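Side-chain contacts in signal recognition particle 54 kDa protein (Aeropyrum pernix, PDB 7EPK), which is the 54 kDa subunit of the signal recognition particle, with a helical bundle, a P-loop domain holding GDP and a helical signal-peptide-binding domain: residues 327-332 and 411-416; 331-336 and 363-368; 310-315 and 350-355. All coordinates share one frame; numbering follows the deposited sequence.

Contact 1: 327-332 and 411-416; sequences RTIYRQ and RELLVY
I329 and Q332 of helix 326-337 meet L413 and Y416 of helix 409-423 in the all-helical signal-peptide-binding (M) domain. Segments 327-332 and 411-416 cross steeply, at 107°, with 12.0 Å between their axes. At that spacing the side chains, not the backbones, make the contact. All four touching residues are buried.

The apolar part centres on I329. Its CG2 lies 4.0 Å from CD1 of L413. Its other branch ends in CD1, 4.0 Å from CD2 of Y416, at the ring edge and near its plane. I329 passes both partners in the opposite sense, flank to flank. L413 reaches I329 through its CD1 methyl. L413 also packs on I376 and I377 of helix 367-379, so a third helix joins this core.

The polar part is one hydrogen bond between side chains that come from opposite directions. Q332 is extended, with CG anti to the backbone N, and carries the amide to the phenol. The amide and ring planes are steeply inclined, 67° apart, and NE2 sits at the ring edge, in its plane. Y416 OH is also hydrogen-bonded to the carbonyl O of A362, and the Y416 ring meets W373. The buried hydroxyl thus has two polar partners. Q332 NE2 donates to Y416 OH at 2.9 Å, with OH in the amide plane and a bent N-H...O angle of 132°.

Contact 2: 331-336 and 363-368; sequences RQLRAM and LKLGEE
The loop that leads into helix 367-379 packs on helix 326-337 within the helical signal-peptide-binding domain. Residues L363 and L365 of this loop face Q332, L333 and M336 of the helix. The contact is almost wholly apolar.

M336 is the main residue on the helix side. Its CG lies anti to the carbonyl carbon (chi1 -68°), and the chain bends at its last torsion (chi3 79°). The bend turns the terminal methyl toward the loop backbone. There CE touches CA of L363 at 3.6 Å. The same methyl is 4.1 Å from CD2 of L363, so one group covers both the backbone and the side chain of that residue.

L333 and L365 form the second pair. The two side chains cross at about a right angle and meet through one methyl each, CD2 of L333 to CD2 of L365, at 3.8 Å. W373 of helix 367-379 lies against both leucines, and M370 packs on L333 and M336.

Q332 adds a looser touch, with NE2 4.4 Å from L363 CD2. NE2 is hydrogen-bonded to Y416 OH. L363 also rests on A352, L355 and A356 of helix 350-356, and M336 rests on L312 of helix 293-320. Loop leucines packed on a helix leucine and methionine fit the all-helical M domain, whose methionine content is a known family trait.

Contact 3: 310-315 and 350-355; sequences GELDRA and PGASML
L312 meets A352 through its CD2 methyl where the long helix 293-320 meets the short helix 350-356, the latter part of the helical signal-peptide-binding domain. The CB of A352 is directed toward the long helix. L312 leaves its own backbone at an angle, and its CD2 reaches that CB at 4.2 Å. CG of L312 stands anti to the backbone N (chi1 -173°), which carries the branch across to the alanine. L312 also packs on M336 of helix 326-337, and A352 on L363, so the pair lies against further apolar side chains.

One residue on, D313 crosses the P350 ring at a slant, on the more exposed side of the contact. One carboxylate oxygen, OD2, does the touching. It approaches CD from above the ring plane and beyond its edge.

Between these two pairs the backbones come close. CA of D313 and CA of G351 are 5.8 Å apart. G351, with no side chain, lies against the backbone of the long helix. D313 OD2 is 3.2 Å from P350 CD and 3.8 Å from P350 CG.

How the contacts relate
All three contacts lie in the helical part of the chain far from GDP. Contacts 1 and 2 share helix 326-337 and are buried; contact 3 is partly buried and more open on its aspartate-proline side. Contact 1 combines apolar packing with a side-chain hydrogen bond, contact 2 is methyl packing against a loop, and contact 3 brings two helix backbones close. Contacts 1 and 2 meet where Y416 OH packs on L365 CD2. Contacts 2 and 3 meet at L363. At the surface, a weak, long ion pair of R334 with E311 links helices 326-337 and 293-320.

Contact 1: 327-332 and 411-416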
ATOM      1  N   ARG A 327       0.865 -21.281 -27.379  1.00 63.12           N
ATOM      2  CA  ARG A 327       1.459 -20.314 -26.418  1.00 58.79           C
ATOM      3  C   ARG A 327       1.150 -18.902 -26.899  1.00 61.97           C
ATOM      4  O   ARG A 327       0.868 -18.044 -26.036  1.00 67.82           O
ATOM      5  CB  ARG A 327       2.956 -20.547 -26.229  1.00 59.56           C
ATOM      6  CG  ARG A 327       3.246 -21.705 -25.288  1.00 66.08           C
ATOM      7  CD  ARG A 327       4.678 -22.213 -25.295  1.00 64.08           C
ATOM      8  NE  ARG A 327       4.828 -23.243 -24.283  1.00 61.16           N
ATOM      9  CZ  ARG A 327       5.986 -23.731 -23.888  1.00 73.05           C
ATOM     10  NH1 ARG A 327       6.025 -24.639 -22.933  1.00 70.53           N
ATOM     11  NH2 ARG A 327       7.110 -23.318 -24.454  1.00 87.29           N
ATOM     12  N   THR A 328       1.160 -18.688 -28.218  1.00 60.54           N
ATOM     13  CA  THR A 328       0.794 -17.395 -28.855  1.00 56.85           C
ATOM     14  C   THR A 328      -0.660 -17.100 -28.523  1.00 56.36           C
ATOM     15  O   THR A 328      -0.929 -16.029 -27.975  1.00 56.20           O
ATOM     16  CB  THR A 328       0.998 -17.442 -30.369  1.00 59.45           C
ATOM     17  OG1 THR A 328       2.397 -17.591 -30.609  1.00 57.02           O
ATOM     18  CG2 THR A 328       0.466 -16.215 -31.074  1.00 71.94           C
ATOM     19  N   ILE A 329      -1.541 -18.053 -28.833  1.00 61.76           N
ATOM     20  CA  ILE A 329      -3.017 -17.957 -28.600  1.00 63.40           C
ATOM     21  C   ILE A 329      -3.286 -17.764 -27.099  1.00 59.16           C
ATOM     22  O   ILE A 329      -4.119 -16.910 -26.731  1.00 54.27           O
ATOM     23  CB  ILE A 329      -3.758 -19.190 -29.159  1.00 56.15           C
ATOM     24  CG1 ILE A 329      -3.522 -19.349 -30.662  1.00 56.17           C
ATOM     25  CG2 ILE A 329      -5.239 -19.123 -28.814  1.00 51.36           C
ATOM     26  CD1 ILE A 329      -4.303 -20.480 -31.282  1.00 62.30           C
ATOM     27  N   TYR A 330      -2.611 -18.527 -26.249  1.00 53.46           N
ATOM     28  CA  TYR A 330      -2.779 -18.398 -24.786  1.00 58.15           C
ATOM     29  C   TYR A 330      -2.446 -16.972 -24.335  1.00 59.59           C
ATOM     30  O   TYR A 330      -3.189 -16.443 -23.502  1.00 57.41           O
ATOM     31  CB  TYR A 330      -1.898 -19.394 -24.045  1.00 61.06           C
ATOM     32  CG  TYR A 330      -2.149 -19.376 -22.566  1.00 61.58           C
ATOM     33  CD1 TYR A 330      -3.151 -20.148 -22.015  1.00 66.87           C
ATOM     34  CD2 TYR A 330      -1.425 -18.561 -21.725  1.00 62.30           C
ATOM     35  CE1 TYR A 330      -3.390 -20.158 -20.652  1.00 68.85           C
ATOM     36  CE2 TYR A 330      -1.656 -18.550 -20.361  1.00 66.78           C
ATOM     37  CZ  TYR A 330      -2.640 -19.354 -19.817  1.00 65.34           C
ATOM     38  OH  TYR A 330      -2.872 -19.370 -18.470  1.00 64.61           O
ATOM     39  N   ARG A 331      -1.355 -16.390 -24.851  1.00 61.06           N
ATOM     40  CA  ARG A 331      -0.882 -15.033 -24.476  1.00 62.69           C
ATOM     41  C   ARG A 331      -1.840 -14.008 -25.080  1.00 62.91           C
ATOM     42  O   ARG A 331      -2.123 -12.986 -24.403  1.00 62.45           O
ATOM     43  CB  ARG A 331       0.549 -14.772 -24.965  1.00 71.61           C
ATOM     44  CG  ARG A 331       1.627 -15.438 -24.122  1.00 81.02           C
ATOM     45  CD  ARG A 331       3.026 -14.968 -24.490  1.00 92.16           C
ATOM     46  NE  ARG A 331       4.041 -15.900 -24.002  1.00 96.27           N
ATOM     47  CZ  ARG A 331       4.582 -16.891 -24.709  1.00 91.71           C
ATOM     48  NH1 ARG A 331       5.474 -17.694 -24.149  1.00 90.35           N
ATOM     49  NH2 ARG A 331       4.236 -17.078 -25.972  1.00 94.05           N
ATOM     50  N   GLN A 332      -2.294 -14.287 -26.309  1.00 65.27           N
ATOM     51  CA  GLN A 332      -3.280 -13.475 -27.065  1.00 62.89           C
ATOM     52  C   GLN A 332      -4.578 -13.379 -26.257  1.00 56.68           C
ATOM     53  O   GLN A 332      -5.046 -12.260 -26.065  1.00 51.04           O
ATOM     54  CB  GLN A 332      -3.527 -14.096 -28.436  1.00 72.94           C
ATOM     55  CG  GLN A 332      -4.440 -13.263 -29.327  1.00 82.77           C
ATOM     56  CD  GLN A 332      -4.697 -13.967 -30.633  1.00 84.97           C
ATOM     57  OE1 GLN A 332      -3.768 -14.261 -31.388  1.00 84.37           O
ATOM     58  NE2 GLN A 332      -5.962 -14.280 -30.871  1.00 83.82           N
ATOM     59  N   ARG A 411     -12.268 -28.765 -30.190  1.00 78.94           N
ATOM     60  CA  ARG A 411     -12.290 -28.694 -31.685  1.00 80.53           C
ATOM     61  C   ARG A 411     -12.356 -27.237 -32.163  1.00 73.80           C
ATOM     62  O   ARG A 411     -11.710 -26.944 -33.174  1.00 76.86           O
ATOM     63  CB  ARG A 411     -13.477 -29.434 -32.322  1.00 82.60           C
ATOM     64  CG  ARG A 411     -13.379 -30.950 -32.327  1.00 75.52           C
ATOM     65  CD  ARG A 411     -14.606 -31.570 -32.971  1.00 76.14           C
ATOM     66  NE  ARG A 411     -14.384 -33.003 -33.085  1.00 74.38           N
ATOM     67  CZ  ARG A 411     -13.721 -33.593 -34.073  1.00 70.78           C
ATOM     68  NH1 ARG A 411     -13.256 -32.874 -35.087  1.00 77.88           N
ATOM     69  NH2 ARG A 411     -13.535 -34.905 -34.049  1.00 64.98           N
ATOM     70  N   GLU A 412     -13.141 -26.371 -31.512  1.00 76.79           N
ATOM     71  CA  GLU A 412     -13.325 -24.950 -31.934  1.00 80.94           C
ATOM     72  C   GLU A 412     -11.959 -24.244 -31.912  1.00 71.52           C
ATOM     73  O   GLU A 412     -11.608 -23.630 -32.922  1.00 60.74           O
ATOM     74  CB  GLU A 412     -14.318 -24.197 -31.038  1.00 91.42           C
ATOM     75  CG  GLU A 412     -15.765 -24.674 -31.112  1.00 99.31           C
ATOM     76  CD  GLU A 412     -16.678 -24.174 -29.992  1.00110.55           C
ATOM     77  OE1 GLU A 412     -16.198 -23.429 -29.110  1.00124.01           O
ATOM     78  OE2 GLU A 412     -17.875 -24.538 -29.988  1.00105.29           O
ATOM     79  N   LEU A 413     -11.239 -24.319 -30.786  1.00 69.54           N
ATOM     80  CA  LEU A 413      -9.880 -23.738 -30.613  1.00 72.74           C
ATOM     81  C   LEU A 413      -9.003 -24.290 -31.732  1.00 69.00           C
ATOM     82  O   LEU A 413      -8.376 -23.496 -32.467  1.00 62.11           O
ATOM     83  CB  LEU A 413      -9.316 -24.106 -29.226  1.00 77.77           C
ATOM     84  CG  LEU A 413      -7.823 -23.832 -28.964  1.00 69.89           C
ATOM     85  CD1 LEU A 413      -7.404 -22.437 -29.405  1.00 69.58           C
ATOM     86  CD2 LEU A 413      -7.487 -24.009 -27.491  1.00 71.71           C
ATOM     87  N   LEU A 414      -8.976 -25.618 -31.841  1.00 69.11           N
ATOM     88  CA  LEU A 414      -8.110 -26.331 -32.801  1.00 66.92           C
ATOM     89  C   LEU A 414      -8.326 -25.739 -34.197  1.00 78.86           C
ATOM     90  O   LEU A 414      -7.319 -25.313 -34.821  1.00 80.23           O
ATOM     91  CB  LEU A 414      -8.393 -27.829 -32.699  1.00 62.78           C
ATOM     92  CG  LEU A 414      -7.349 -28.601 -31.890  1.00 69.34           C
ATOM     93  CD1 LEU A 414      -7.071 -27.958 -30.540  1.00 68.49           C
ATOM     94  CD2 LEU A 414      -7.761 -30.049 -31.706  1.00 73.67           C
ATOM     95  N   VAL A 415      -9.583 -25.609 -34.633  1.00 84.04           N
ATOM     96  CA  VAL A 415      -9.930 -25.014 -35.961  1.00 85.16           C
ATOM     97  C   VAL A 415      -9.373 -23.588 -35.994  1.00 76.64           C
ATOM     98  O   VAL A 415      -8.736 -23.240 -37.015  1.00 76.72           O
ATOM     99  CB  VAL A 415     -11.445 -25.046 -36.252  1.00 90.05           C
ATOM    100  CG1 VAL A 415     -11.810 -24.317 -37.541  1.00 87.97           C
ATOM    101  CG2 VAL A 415     -11.967 -26.471 -36.304  1.00 92.76           C
ATOM    102  N   TYR A 416      -9.593 -22.825 -34.915  1.00 71.75           N
ATOM    103  CA  TYR A 416      -9.177 -21.403 -34.758  1.00 67.84           C
ATOM    104  C   TYR A 416      -7.686 -21.317 -35.051  1.00 63.66           C
ATOM    105  O   TYR A 416      -7.265 -20.576 -35.975  1.00 59.95           O
ATOM    106  CB  TYR A 416      -9.488 -20.874 -33.355  1.00 69.48           C
ATOM    107  CG  TYR A 416      -9.105 -19.433 -33.121  1.00 73.52           C
ATOM    108  CD1 TYR A 416      -9.952 -18.402 -33.497  1.00 73.66           C
ATOM    109  CD2 TYR A 416      -7.900 -19.099 -32.521  1.00 71.23           C
ATOM    110  CE1 TYR A 416      -9.609 -17.076 -33.290  1.00 69.68           C
ATOM    111  CE2 TYR A 416      -7.543 -17.780 -32.309  1.00 71.54           C
ATOM    112  CZ  TYR A 416      -8.407 -16.767 -32.689  1.00 69.36           C
ATOM    113  OH  TYR A 416      -8.079 -15.463 -32.486  1.00 72.17           O
TER

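Contact 2: 331-336 and 363-368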
ATOM      1  N   ARG A 331      -1.355 -16.390 -24.851  1.00 61.06           N
ATOM      2  CA  ARG A 331      -0.882 -15.033 -24.476  1.00 62.69           C
ATOM      3  C   ARG A 331      -1.840 -14.008 -25.080  1.00 62.91           C
ATOM      4  O   ARG A 331      -2.123 -12.986 -24.403  1.00 62.45           O
ATOM      5  CB  ARG A 331       0.549 -14.772 -24.965  1.00 71.61           C
ATOM      6  CG  ARG A 331       1.627 -15.438 -24.122  1.00 81.02           C
ATOM      7  CD  ARG A 331       3.026 -14.968 -24.490  1.00 92.16           C
ATOM      8  NE  ARG A 331       4.041 -15.900 -24.002  1.00 96.27           N
ATOM      9  CZ  ARG A 331       4.582 -16.891 -24.709  1.00 91.71           C
ATOM     10  NH1 ARG A 331       5.474 -17.694 -24.149  1.00 90.35           N
ATOM     11  NH2 ARG A 331       4.236 -17.078 -25.972  1.00 94.05           N
ATOM     12  N   GLN A 332      -2.294 -14.287 -26.309  1.00 65.27           N
ATOM     13  CA  GLN A 332      -3.280 -13.475 -27.065  1.00 62.89           C
ATOM     14  C   GLN A 332      -4.578 -13.379 -26.257  1.00 56.68           C
ATOM     15  O   GLN A 332      -5.046 -12.260 -26.065  1.00 51.04           O
ATOM     16  CB  GLN A 332      -3.527 -14.096 -28.436  1.00 72.94           C
ATOM     17  CG  GLN A 332      -4.440 -13.263 -29.327  1.00 82.77           C
ATOM     18  CD  GLN A 332      -4.697 -13.967 -30.633  1.00 84.97           C
ATOM     19  OE1 GLN A 332      -3.768 -14.261 -31.388  1.00 84.37           O
ATOM     20  NE2 GLN A 332      -5.962 -14.280 -30.871  1.00 83.82           N
ATOM     21  N   LEU A 333      -5.113 -14.504 -25.779  1.00 53.58           N
ATOM     22  CA  LEU A 333      -6.400 -14.546 -25.034  1.00 56.57           C
ATOM     23  C   LEU A 333      -6.226 -13.783 -23.722  1.00 59.81           C
ATOM     24  O   LEU A 333      -7.034 -12.857 -23.476  1.00 59.04           O
ATOM     25  CB  LEU A 333      -6.832 -15.996 -24.787  1.00 59.33           C
ATOM     26  CG  LEU A 333      -7.112 -16.820 -26.047  1.00 63.83           C
ATOM     27  CD1 LEU A 333      -7.224 -18.307 -25.735  1.00 61.79           C
ATOM     28  CD2 LEU A 333      -8.357 -16.324 -26.755  1.00 67.24           C
ATOM     29  N   ARG A 334      -5.210 -14.135 -22.922  1.00 62.23           N
ATOM     30  CA  ARG A 334      -4.895 -13.432 -21.648  1.00 58.97           C
ATOM     31  C   ARG A 334      -4.951 -11.922 -21.893  1.00 56.09           C
ATOM     32  O   ARG A 334      -5.661 -11.236 -21.164  1.00 44.55           O
ATOM     33  CB  ARG A 334      -3.517 -13.798 -21.101  1.00 65.11           C
ATOM     34  CG  ARG A 334      -3.169 -13.067 -19.807  1.00 77.58           C
ATOM     35  CD  ARG A 334      -1.841 -13.487 -19.193  1.00 89.18           C
ATOM     36  NE  ARG A 334      -1.037 -12.336 -18.793  1.00 98.13           N
ATOM     37  CZ  ARG A 334      -0.494 -11.446 -19.633  1.00116.17           C
ATOM     38  NH1 ARG A 334      -0.663 -11.546 -20.945  1.00121.78           N
ATOM     39  NH2 ARG A 334       0.218 -10.443 -19.147  1.00119.22           N
ATOM     40  N   ALA A 335      -4.246 -11.453 -22.922  1.00 63.68           N
ATOM     41  CA  ALA A 335      -4.140 -10.027 -23.312  1.00 73.81           C
ATOM     42  C   ALA A 335      -5.534  -9.456 -23.614  1.00 72.71           C
ATOM     43  O   ALA A 335      -5.884  -8.398 -23.046  1.00 71.00           O
ATOM     44  CB  ALA A 335      -3.199  -9.877 -24.493  1.00 80.20           C
ATOM     45  N   MET A 336      -6.295 -10.133 -24.471  1.00 75.48           N
ATOM     46  CA  MET A 336      -7.649  -9.705 -24.920  1.00 81.39           C
ATOM     47  C   MET A 336      -8.605  -9.634 -23.720  1.00 81.04           C
ATOM     48  O   MET A 336      -9.297  -8.593 -23.565  1.00 75.34           O
ATOM     49  CB  MET A 336      -8.206 -10.687 -25.954  1.00 84.49           C
ATOM     50  CG  MET A 336      -7.465 -10.662 -27.263  1.00 85.28           C
ATOM     51  SD  MET A 336      -8.002 -12.012 -28.307  1.00 95.06           S
ATOM     52  CE  MET A 336      -9.535 -11.315 -28.914  1.00104.56           C
ATOM     53  N   LEU A 363     -10.470 -11.360 -33.471  1.00125.86           N
ATOM     54  CA  LEU A 363     -10.460 -10.477 -32.265  1.00119.12           C
ATOM     55  C   LEU A 363     -11.896 -10.162 -31.824  1.00116.91           C
ATOM     56  O   LEU A 363     -12.099  -9.058 -31.267  1.00103.51           O
ATOM     57  CB  LEU A 363      -9.690  -9.182 -32.558  1.00112.51           C
ATOM     58  CG  LEU A 363      -8.278  -9.362 -33.112  1.00114.21           C
ATOM     59  CD1 LEU A 363      -7.542  -8.031 -33.162  1.00104.76           C
ATOM     60  CD2 LEU A 363      -7.498 -10.383 -32.290  1.00120.84           C
ATOM     61  N   LYS A 364     -12.834 -11.097 -32.046  1.00116.17           N
ATOM     62  CA  LYS A 364     -14.267 -10.977 -31.657  1.00109.87           C
ATOM     63  C   LYS A 364     -14.723 -12.284 -30.986  1.00100.46           C
ATOM     64  O   LYS A 364     -15.699 -12.912 -31.440  1.00106.00           O
ATOM     65  CB  LYS A 364     -15.109 -10.598 -32.880  1.00111.18           C
ATOM     66  CG  LYS A 364     -16.157  -9.523 -32.618  1.00112.49           C
ATOM     67  CD  LYS A 364     -17.401  -9.661 -33.473  1.00113.71           C
ATOM     68  CE  LYS A 364     -17.808  -8.367 -34.142  1.00115.74           C
ATOM     69  NZ  LYS A 364     -16.803  -7.915 -35.135  1.00118.31           N
ATOM     70  N   LEU A 365     -14.016 -12.692 -29.939  1.00 90.58           N
ATOM     71  CA  LEU A 365     -14.381 -13.848 -29.086  1.00 90.70           C
ATOM     72  C   LEU A 365     -15.033 -13.245 -27.835  1.00 93.53           C
ATOM     73  O   LEU A 365     -14.693 -12.081 -27.515  1.00 83.52           O
ATOM     74  CB  LEU A 365     -13.121 -14.660 -28.749  1.00 81.20           C
ATOM     75  CG  LEU A 365     -12.348 -15.325 -29.891  1.00 77.15           C
ATOM     76  CD1 LEU A 365     -12.282 -14.463 -31.140  1.00 83.61           C
ATOM     77  CD2 LEU A 365     -10.934 -15.673 -29.451  1.00 78.70           C
ATOM     78  N   GLY A 366     -15.936 -13.974 -27.164  1.00103.83           N
ATOM     79  CA  GLY A 366     -16.563 -13.541 -25.895  1.00104.93           C
ATOM     80  C   GLY A 366     -15.544 -13.484 -24.767  1.00 98.81           C
ATOM     81  O   GLY A 366     -14.365 -13.720 -25.027  1.00101.56           O
ATOM     82  N   GLU A 367     -15.957 -13.185 -23.541  1.00 93.63           N
ATOM     83  CA  GLU A 367     -15.072 -13.392 -22.368  1.00 95.34           C
ATOM     84  C   GLU A 367     -15.006 -14.900 -22.118  1.00 90.03           C
ATOM     85  O   GLU A 367     -13.895 -15.460 -22.108  1.00 90.09           O
ATOM     86  CB  GLU A 367     -15.564 -12.628 -21.134  1.00 99.09           C
ATOM     87  CG  GLU A 367     -14.440 -11.959 -20.349  1.00 99.13           C
ATOM     88  CD  GLU A 367     -13.583 -12.872 -19.486  1.00 92.27           C
ATOM     89  OE1 GLU A 367     -14.132 -13.803 -18.904  1.00 85.13           O
ATOM     90  OE2 GLU A 367     -12.365 -12.630 -19.378  1.00 96.86           O
ATOM     91  N   GLU A 368     -16.171 -15.533 -21.984  1.00 88.16           N
ATOM     92  CA  GLU A 368     -16.287 -16.959 -21.596  1.00 86.11           C
ATOM     93  C   GLU A 368     -15.525 -17.817 -22.604  1.00 86.03           C
ATOM     94  O   GLU A 368     -14.846 -18.747 -22.137  1.00 88.26           O
ATOM     95  CB  GLU A 368     -17.749 -17.404 -21.471  1.00 91.90           C
ATOM     96  CG  GLU A 368     -18.284 -17.364 -20.044  1.00 92.93           C
ATOM     97  CD  GLU A 368     -17.372 -17.956 -18.976  1.00 94.81           C
ATOM     98  OE1 GLU A 368     -16.705 -19.006 -19.249  1.00 90.61           O
ATOM     99  OE2 GLU A 368     -17.317 -17.354 -17.874  1.00 77.59           O
TER

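Contact 3: 310-315 and 350-355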
ATOM      1  N   GLY A 310       0.525  -3.926 -25.758  1.00 75.45           N
ATOM      2  CA  GLY A 310       1.857  -4.432 -26.148  1.00 75.51           C
ATOM      3  C   GLY A 310       1.902  -5.952 -26.243  1.00 79.84           C
ATOM      4  O   GLY A 310       2.525  -6.468 -27.206  1.00 72.84           O
ATOM      5  N   GLU A 311       1.287  -6.654 -25.279  1.00 85.73           N
ATOM      6  CA  GLU A 311       1.119  -8.135 -25.313  1.00 84.89           C
ATOM      7  C   GLU A 311       0.240  -8.513 -26.512  1.00 89.64           C
ATOM      8  O   GLU A 311       0.607  -9.445 -27.241  1.00 84.61           O
ATOM      9  CB  GLU A 311       0.521  -8.691 -24.019  1.00 80.76           C
ATOM     10  CG  GLU A 311       1.558  -9.226 -23.046  1.00 85.59           C
ATOM     11  CD  GLU A 311       2.248 -10.514 -23.462  1.00 89.86           C
ATOM     12  OE1 GLU A 311       1.979 -11.571 -22.837  1.00 88.41           O
ATOM     13  OE2 GLU A 311       3.062 -10.459 -24.401  1.00 98.10           O
ATOM     14  N   LEU A 312      -0.868  -7.803 -26.731  1.00 91.81           N
ATOM     15  CA  LEU A 312      -1.732  -8.029 -27.918  1.00 92.31           C
ATOM     16  C   LEU A 312      -0.945  -7.708 -29.192  1.00 98.07           C
ATOM     17  O   LEU A 312      -1.039  -8.502 -30.138  1.00111.45           O
ATOM     18  CB  LEU A 312      -2.991  -7.168 -27.815  1.00 90.62           C
ATOM     19  CG  LEU A 312      -4.043  -7.426 -28.890  1.00 88.60           C
ATOM     20  CD1 LEU A 312      -4.550  -8.860 -28.835  1.00 94.50           C
ATOM     21  CD2 LEU A 312      -5.203  -6.457 -28.759  1.00 83.44           C
ATOM     22  N   ASP A 313      -0.196  -6.600 -29.197  1.00101.72           N
ATOM     23  CA  ASP A 313       0.708  -6.179 -30.303  1.00107.93           C
ATOM     24  C   ASP A 313       1.558  -7.368 -30.757  1.00103.45           C
ATOM     25  O   ASP A 313       1.510  -7.698 -31.964  1.00 98.16           O
ATOM     26  CB  ASP A 313       1.616  -5.023 -29.870  1.00122.96           C
ATOM     27  CG  ASP A 313       2.420  -4.404 -31.002  1.00124.80           C
ATOM     28  OD1 ASP A 313       3.562  -4.870 -31.226  1.00122.19           O
ATOM     29  OD2 ASP A 313       1.899  -3.462 -31.648  1.00111.23           O
ATOM     30  N   ARG A 314       2.310  -7.968 -29.827  1.00 98.31           N
ATOM     31  CA  ARG A 314       3.204  -9.119 -30.110  1.00 97.22           C
ATOM     32  C   ARG A 314       2.346 -10.302 -30.581  1.00 92.65           C
ATOM     33  O   ARG A 314       2.738 -10.956 -31.550  1.00 98.56           O
ATOM     34  CB  ARG A 314       4.060  -9.469 -28.889  1.00101.96           C
ATOM     35  CG  ARG A 314       4.878 -10.740 -29.065  1.00114.27           C
ATOM     36  CD  ARG A 314       6.109 -10.794 -28.185  1.00123.28           C
ATOM     37  NE  ARG A 314       5.782 -11.129 -26.810  1.00135.11           N
ATOM     38  CZ  ARG A 314       5.502 -12.353 -26.367  1.00148.01           C
ATOM     39  NH1 ARG A 314       5.487 -13.386 -27.195  1.00146.01           N
ATOM     40  NH2 ARG A 314       5.227 -12.537 -25.087  1.00155.28           N
ATOM     41  N   ALA A 315       1.201 -10.543 -29.944  1.00 90.57           N
ATOM     42  CA  ALA A 315       0.334 -11.714 -30.210  1.00 91.38           C
ATOM     43  C   ALA A 315      -0.196 -11.654 -31.646  1.00 94.73           C
ATOM     44  O   ALA A 315      -0.120 -12.686 -32.334  1.00102.90           O
ATOM     45  CB  ALA A 315      -0.789 -11.768 -29.210  1.00 91.46           C
ATOM     46  N   PRO A 350      -0.588  -1.852 -34.726  1.00155.86           N
ATOM     47  CA  PRO A 350      -0.226  -2.319 -36.068  1.00152.85           C
ATOM     48  C   PRO A 350      -0.857  -3.684 -36.387  1.00153.64           C
ATOM     49  O   PRO A 350      -1.727  -3.732 -37.247  1.00150.49           O
ATOM     50  CB  PRO A 350       1.313  -2.414 -36.058  1.00146.07           C
ATOM     51  CG  PRO A 350       1.744  -1.539 -34.899  1.00150.38           C
ATOM     52  CD  PRO A 350       0.601  -1.585 -33.902  1.00153.71           C
ATOM     53  N   GLY A 351      -0.424  -4.734 -35.676  1.00150.36           N
ATOM     54  CA  GLY A 351      -0.895  -6.120 -35.846  1.00142.08           C
ATOM     55  C   GLY A 351      -2.407  -6.205 -35.748  1.00138.32           C
ATOM     56  O   GLY A 351      -3.034  -6.495 -36.775  1.00144.40           O
ATOM     57  N   ALA A 352      -2.964  -5.910 -34.570  1.00139.63           N
ATOM     58  CA  ALA A 352      -4.395  -6.097 -34.211  1.00150.05           C
ATOM     59  C   ALA A 352      -5.335  -5.376 -35.195  1.00156.12           C
ATOM     60  O   ALA A 352      -6.450  -5.900 -35.426  1.00152.45           O
ATOM     61  CB  ALA A 352      -4.636  -5.634 -32.794  1.00144.49           C
ATOM     62  N   SER A 353      -4.934  -4.212 -35.724  1.00151.59           N
ATOM     63  CA  SER A 353      -5.683  -3.461 -36.766  1.00141.07           C
ATOM     64  C   SER A 353      -5.851  -4.367 -37.988  1.00132.69           C
ATOM     65  O   SER A 353      -7.005  -4.662 -38.346  1.00115.79           O
ATOM     66  CB  SER A 353      -4.992  -2.162 -37.128  1.00150.40           C
ATOM     67  OG  SER A 353      -5.615  -1.529 -38.238  1.00148.32           O
ATOM     68  N   MET A 354      -4.726  -4.820 -38.555  1.00134.60           N
ATOM     69  CA  MET A 354      -4.659  -5.605 -39.818  1.00138.88           C
ATOM     70  C   MET A 354      -5.100  -7.054 -39.576  1.00149.05           C
ATOM     71  O   MET A 354      -5.624  -7.657 -40.521  1.00159.25           O
ATOM     72  CB  MET A 354      -3.242  -5.612 -40.400  1.00130.10           C
ATOM     73  CG  MET A 354      -3.214  -5.907 -41.884  1.00123.70           C
ATOM     74  SD  MET A 354      -1.537  -5.810 -42.548  1.00135.42           S
ATOM     75  CE  MET A 354      -1.235  -7.521 -42.995  1.00132.88           C
ATOM     76  N   LEU A 355      -4.879  -7.592 -38.370  1.00166.50           N
ATOM     77  CA  LEU A 355      -5.268  -8.977 -37.982  1.00159.79           C
ATOM     78  C   LEU A 355      -6.783  -9.128 -38.158  1.00149.19           C
ATOM     79  O   LEU A 355      -7.204 -10.105 -38.807  1.00155.29           O
ATOM     80  CB  LEU A 355      -4.865  -9.247 -36.526  1.00169.20           C
ATOM     81  CG  LEU A 355      -4.620 -10.705 -36.118  1.00168.62           C
ATOM     82  CD1 LEU A 355      -5.220 -10.977 -34.747  1.00166.89           C
ATOM     83  CD2 LEU A 355      -5.163 -11.713 -37.125  1.00163.87           C
TER